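Local coordinates for VIN1 (Oscarella pearsei, PDB 6BFI), which probably takes part in cell-cell adhesion as an actin filament-binding member of the vinculin and alpha-catenin family, at residues 281-286 with 349-354; 813-818 with 830-835. One frame throughout, in Å; residues are numbered along the deposited sequence.

Contact 1 (281-286 with 349-354); sequences ALASGD and LAHAAA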
loop_
_atom_site.group_PDB
_atom_site.type_symbol
_atom_site.label_atom_id
_atom_site.label_comp_id
_atom_site.label_asym_id
_atom_site.label_seq_id
_atom_site.Cartn_x
_atom_site.Cartn_y
_atom_site.Cartn_z
ATOM N N ALA A 281 -20.287 19.043 -6.092
ATOM C CA ALA A 281 -21.488 19.109 -6.918
ATOM C C ALA A 281 -22.620 19.838 -6.207
ATOM O O ALA A 281 -23.438 20.493 -6.861
ATOM C CB ALA A 281 -21.933 17.706 -7.324
ATOM N N LEU A 282 -22.691 19.739 -4.879
ATOM C CA LEU A 282 -23.721 20.478 -4.153
ATOM C C LEU A 282 -23.389 21.964 -4.083
ATOM O O LEU A 282 -24.279 22.810 -4.207
ATOM C CB LEU A 282 -23.900 19.897 -2.752
ATOM C CG LEU A 282 -24.756 18.630 -2.658
ATOM C CD1 LEU A 282 -24.814 18.123 -1.225
ATOM C CD2 LEU A 282 -26.153 18.900 -3.193
ATOM N N ALA A 283 -22.110 22.298 -3.883
ATOM C CA ALA A 283 -21.711 23.699 -3.811
ATOM C C ALA A 283 -21.936 24.415 -5.136
ATOM O O ALA A 283 -22.114 25.639 -5.156
ATOM C CB ALA A 283 -20.247 23.808 -3.388
ATOM N N SER A 284 -21.928 23.679 -6.246
ATOM C CA SER A 284 -22.356 24.236 -7.521
ATOM C C SER A 284 -23.879 24.280 -7.554
ATOM O O SER A 284 -24.517 24.583 -6.540
ATOM C CB SER A 284 -21.801 23.416 -8.689
ATOM O OG SER A 284 -22.310 22.094 -8.684
ATOM N N GLY A 285 -24.479 23.973 -8.698
ATOM C CA GLY A 285 -25.925 23.991 -8.779
ATOM C C GLY A 285 -26.552 22.613 -8.803
ATOM O O GLY A 285 -27.778 22.481 -8.742
ATOM N N ASP A 286 -25.721 21.576 -8.869
ATOM C CA ASP A 286 -26.211 20.240 -9.177
ATOM C C ASP A 286 -26.973 19.642 -8.000
ATOM O O ASP A 286 -26.456 19.570 -6.881
ATOM C CB ASP A 286 -25.047 19.331 -9.567
ATOM C CG ASP A 286 -25.492 18.131 -10.376
ATOM O OD1 ASP A 286 -26.697 17.809 -10.349
ATOM O OD2 ASP A 286 -24.636 17.509 -11.040
ATOM N N LEU A 349 -29.896 26.150 -0.695
ATOM C CA LEU A 349 -30.156 24.960 0.107
ATOM C C LEU A 349 -29.165 23.850 -0.223
ATOM O O LEU A 349 -28.710 23.126 0.673
ATOM C CB LEU A 349 -31.594 24.492 -0.113
ATOM C CG LEU A 349 -32.125 23.384 0.797
ATOM C CD1 LEU A 349 -31.949 23.764 2.259
ATOM C CD2 LEU A 349 -33.588 23.111 0.487
ATOM N N ALA A 350 -28.807 23.709 -1.502
ATOM C CA ALA A 350 -27.814 22.711 -1.888
ATOM C C ALA A 350 -26.440 23.054 -1.326
ATOM O O ALA A 350 -25.707 22.165 -0.880
ATOM C CB ALA A 350 -27.754 22.588 -3.409
ATOM N N HIS A 351 -26.074 24.337 -1.342
ATOM C CA HIS A 351 -24.800 24.754 -0.765
ATOM C C HIS A 351 -24.774 24.503 0.737
ATOM O O HIS A 351 -23.757 24.054 1.285
ATOM C CB HIS A 351 -24.550 26.231 -1.076
ATOM C CG HIS A 351 -23.164 26.693 -0.749
ATOM N ND1 HIS A 351 -22.759 26.980 0.536
ATOM C CD2 HIS A 351 -22.092 26.926 -1.543
ATOM C CE1 HIS A 351 -21.496 27.364 0.521
ATOM N NE2 HIS A 351 -21.068 27.341 -0.728
ATOM N N ALA A 352 -25.889 24.780 1.422
ATOM C CA ALA A 352 -25.983 24.449 2.839
ATOM C C ALA A 352 -25.831 22.949 3.061
ATOM O O ALA A 352 -25.192 22.518 4.030
ATOM C CB ALA A 352 -27.311 24.947 3.411
ATOM N N ALA A 353 -26.406 22.138 2.168
ATOM C CA ALA A 353 -26.213 20.694 2.259
ATOM C C ALA A 353 -24.748 20.325 2.081
ATOM O O ALA A 353 -24.248 19.406 2.741
ATOM C CB ALA A 353 -27.076 19.978 1.221
ATOM N N ALA A 354 -24.041 21.031 1.197
ATOM C CA ALA A 354 -22.616 20.774 1.013
ATOM C C ALA A 354 -21.845 21.060 2.294
ATOM O O ALA A 354 -20.997 20.262 2.720
ATOM C CB ALA A 354 -22.077 21.616 -0.145
#
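Leu282 and His351 are set against each other's helices by different first torsions. In Leu282, CG lies beside the backbone N and anti to the carbonyl carbon (chi1 -80°), while in His351 it is anti to the backbone N (chi1 -169°). Leu282 then bridges one turn of helix 344-375. Its CB rests 3.5 Å from Ala350 O, a carbonyl already engaged by the backbone N-H of Ala354, and 3.6 Å from Ala354 CB. The two methyls divide beyond: CD1 reaches Ala353 CB at 3.8 Å, whereas CD2 lies beside Ala350 CB at 4.0 Å. An alanine in place of Leu282 would probably leave the methyls of Ala350 and Ala353 without their branched partner and open a gap that also borders Val295 of helix 289-306.

Small residues favour close approach of helices. Here Ala283 CA lies 4.5 Å from His351 CA, and the small side chains of Ala350 and Ala354 both touch segment 281-286. Next to them the imidazole turns its edge to the last turn of helix 268-283: Ala283 O sits at the ring edge, near its plane, 3.8 Å from His351 CD2. The same ring gives its NE2 to a hydrogen bond with the carbonyl of Pro625, whose loop also packs on Ala283. Just past the helix, Ser284 OG donates to Ala281 O at 2.7 Å, tying the turn back on itself.

No hydrogen bond crosses between the two segments. Their union is therefore a matter of shape, with a leucine spread over three alanines in a mostly buried seam. The one polar ring at its border finds its partner in a third element, the loop at Pro625, and is likely to be fixed in rotation by it.

Contact 2 (813-818 with 830-835); sequences ASEAAC and ILWRKK
Ser814 O accepts the backbone N-H of Cys818 at 2.9 Å, a backbone bond near the C-terminal end of helix 786-817, and it is the residues here that receive Trp832 from the C-terminal loop segment 830-835. The indole lies against them by one face. Glu815 supplies the centre of that surface through its aliphatic part: CB stands 3.7 Å from the centroid of the six-membered ring, 15° off the normal, a CH-pi contact. With CG anti to the backbone N (chi1 -170°), the chain carries CG over the same face, 3.5 Å from Trp832 CE3. The carboxylate plane is turned 85° from the ring, and the acid itself leads away from the indole.

Toward the pyrrole side, Cys818 CB approaches Trp832 CD1 at 3.5 Å. Its sulfur lies obliquely to the five-membered ring, but is modelled too near the indole nitrogen for its exact place to be trusted. Ser814 CB comes within 4.1 Å of Trp832 CZ2. No hydrogen bond crosses between the two segments; the indole is held by its contact with the Glu815 backbone and methylenes and with Cys818 CB.

Trp832 also meets Trp684 edge-to-face. Around the contact, helix 750-760 backs Ser814, helix 718-745 packs on Cys818, and the loop at Pro622 borders Glu815.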
loop_
_atom_site.group_PDB
_atom_site.type_symbol
_atom_site.label_atom_id
_atom_site.label_comp_id
_atom_site.label_asym_id
_atom_site.label_seq_id
_atom_site.Cartn_x
_atom_site.Cartn_y
_atom_site.Cartn_z
ATOM N N ALA A 813 -3.059 11.973 -6.574
ATOM C CA ALA A 813 -1.984 12.062 -5.592
ATOM C C ALA A 813 -1.177 13.343 -5.749
ATOM O O ALA A 813 -0.637 13.859 -4.765
ATOM C CB ALA A 813 -1.069 10.842 -5.697
ATOM N N SER A 814 -1.078 13.867 -6.973
ATOM C CA SER A 814 -0.381 15.131 -7.181
ATOM C C SER A 814 -1.195 16.297 -6.637
ATOM O O SER A 814 -0.645 17.207 -6.000
ATOM C CB SER A 814 -0.085 15.329 -8.667
ATOM O OG SER A 814 0.679 14.254 -9.185
ATOM N N GLU A 815 -2.509 16.285 -6.881
ATOM C CA GLU A 815 -3.373 17.294 -6.277
ATOM C C GLU A 815 -3.277 17.252 -4.757
ATOM O O GLU A 815 -3.303 18.296 -4.095
ATOM C CB GLU A 815 -4.817 17.093 -6.738
ATOM C CG GLU A 815 -5.767 18.227 -6.369
ATOM C CD GLU A 815 -6.380 18.064 -4.990
ATOM O OE1 GLU A 815 -6.267 16.962 -4.412
ATOM O OE2 GLU A 815 -6.977 19.040 -4.485
ATOM N N ALA A 816 -3.154 16.050 -4.187
ATOM C CA ALA A 816 -2.999 15.936 -2.740
ATOM C C ALA A 816 -1.634 16.438 -2.287
ATOM O O ALA A 816 -1.507 17.015 -1.200
ATOM C CB ALA A 816 -3.212 14.489 -2.299
ATOM N N ALA A 817 -0.600 16.232 -3.104
ATOM C CA ALA A 817 0.735 16.686 -2.739
ATOM C C ALA A 817 0.882 18.197 -2.850
ATOM O O ALA A 817 1.755 18.772 -2.189
ATOM C CB ALA A 817 1.784 15.996 -3.610
ATOM N N CYS A 818 0.053 18.854 -3.663
ATOM C CA CYS A 818 0.117 20.302 -3.824
ATOM C C CYS A 818 -0.588 21.063 -2.703
ATOM O O CYS A 818 -0.857 22.260 -2.864
ATOM C CB CYS A 818 -0.473 20.709 -5.177
ATOM S SG CYS A 818 0.517 20.216 -6.612
ATOM N N ILE A 830 1.699 26.317 -9.204
ATOM C CA ILE A 830 0.802 25.452 -9.958
ATOM C C ILE A 830 -0.640 25.760 -9.573
ATOM O O ILE A 830 -0.938 26.141 -8.431
ATOM C CB ILE A 830 1.147 23.968 -9.728
ATOM C CG1 ILE A 830 0.581 23.102 -10.854
ATOM C CG2 ILE A 830 0.631 23.487 -8.375
ATOM C CD1 ILE A 830 0.957 21.642 -10.742
ATOM N N LEU A 831 -1.546 25.618 -10.539
ATOM C CA LEU A 831 -2.946 25.982 -10.368
ATOM C C LEU A 831 -3.795 24.720 -10.298
ATOM O O LEU A 831 -3.880 23.968 -11.275
ATOM C CB LEU A 831 -3.422 26.888 -11.506
ATOM C CG LEU A 831 -2.966 28.346 -11.430
ATOM C CD1 LEU A 831 -3.680 29.190 -12.477
ATOM C CD2 LEU A 831 -3.202 28.902 -10.034
ATOM N N TRP A 832 -4.419 24.494 -9.142
ATOM C CA TRP A 832 -5.356 23.391 -8.981
ATOM C C TRP A 832 -6.762 23.930 -8.759
ATOM O O TRP A 832 -7.368 23.700 -7.707
ATOM C CB TRP A 832 -4.936 22.482 -7.824
ATOM C CG TRP A 832 -3.774 21.598 -8.153
ATOM C CD1 TRP A 832 -2.466 21.812 -7.835
ATOM C CD2 TRP A 832 -3.814 20.358 -8.873
ATOM N NE1 TRP A 832 -1.688 20.784 -8.306
ATOM C CE2 TRP A 832 -2.492 19.878 -8.948
ATOM C CE3 TRP A 832 -4.839 19.610 -9.459
ATOM C CZ2 TRP A 832 -2.166 18.681 -9.586
ATOM C CZ3 TRP A 832 -4.513 18.419 -10.092
ATOM C CH2 TRP A 832 -3.189 17.969 -10.150
ATOM N N ARG A 833 -7.284 24.651 -9.744
ATOM C CA ARG A 833 -8.629 25.202 -9.697
ATOM C C ARG A 833 -9.523 24.393 -10.628
ATOM O O ARG A 833 -9.150 24.130 -11.776
ATOM C CB ARG A 833 -8.627 26.683 -10.093
ATOM C CG ARG A 833 -7.600 27.517 -9.329
ATOM C CD ARG A 833 -7.787 29.021 -9.524
ATOM N NE ARG A 833 -7.385 29.482 -10.851
ATOM C CZ ARG A 833 -7.232 30.762 -11.182
ATOM N NH1 ARG A 833 -7.441 31.711 -10.280
ATOM N NH2 ARG A 833 -6.863 31.096 -12.411
ATOM N N LYS A 834 -10.686 23.986 -10.123
ATOM C CA LYS A 834 -11.636 23.241 -10.937
ATOM C C LYS A 834 -12.085 24.079 -12.130
ATOM O O LYS A 834 -12.192 25.305 -12.052
ATOM C CB LYS A 834 -12.848 22.833 -10.100
ATOM C CG LYS A 834 -13.198 21.357 -10.166
ATOM C CD LYS A 834 -12.383 20.548 -9.171
ATOM C CE LYS A 834 -12.879 19.112 -9.089
ATOM N NZ LYS A 834 -12.246 18.372 -7.963
ATOM N N LYS A 835 -12.349 23.400 -13.244
ATOM C CA LYS A 835 -12.712 24.082 -14.476
ATOM C C LYS A 835 -14.052 24.797 -14.324
ATOM O O LYS A 835 -14.863 24.482 -13.448
ATOM C CB LYS A 835 -12.772 23.092 -15.639
ATOM C CG LYS A 835 -12.407 23.683 -16.988
ATOM C CD LYS A 835 -12.340 22.602 -18.052
ATOM C CE LYS A 835 -11.621 23.092 -19.295
ATOM N NZ LYS A 835 -11.447 22.002 -20.293
#

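The two contacts illustrate how two separate packings, one helix on helix and one loop on helix, can share one connector. Contact 1 joins helix 268-283 to helix 344-375, whereas contact 2 fastens the C-terminal segment to helix 786-817; they follow one another in the sequence. Their centres are 22 Å apart and their nearest atoms about 8 Å, without touching. The proline-rich loop after helix 589-615 runs past both, meeting contact 1 at Pro625 and contact 2 at Pro622. It resembles the linker between head and tail in vinculins. A second, weak tie is the long ion pair between Lys834 and Asp280, just before segment 281-286. Both contacts are structural packing.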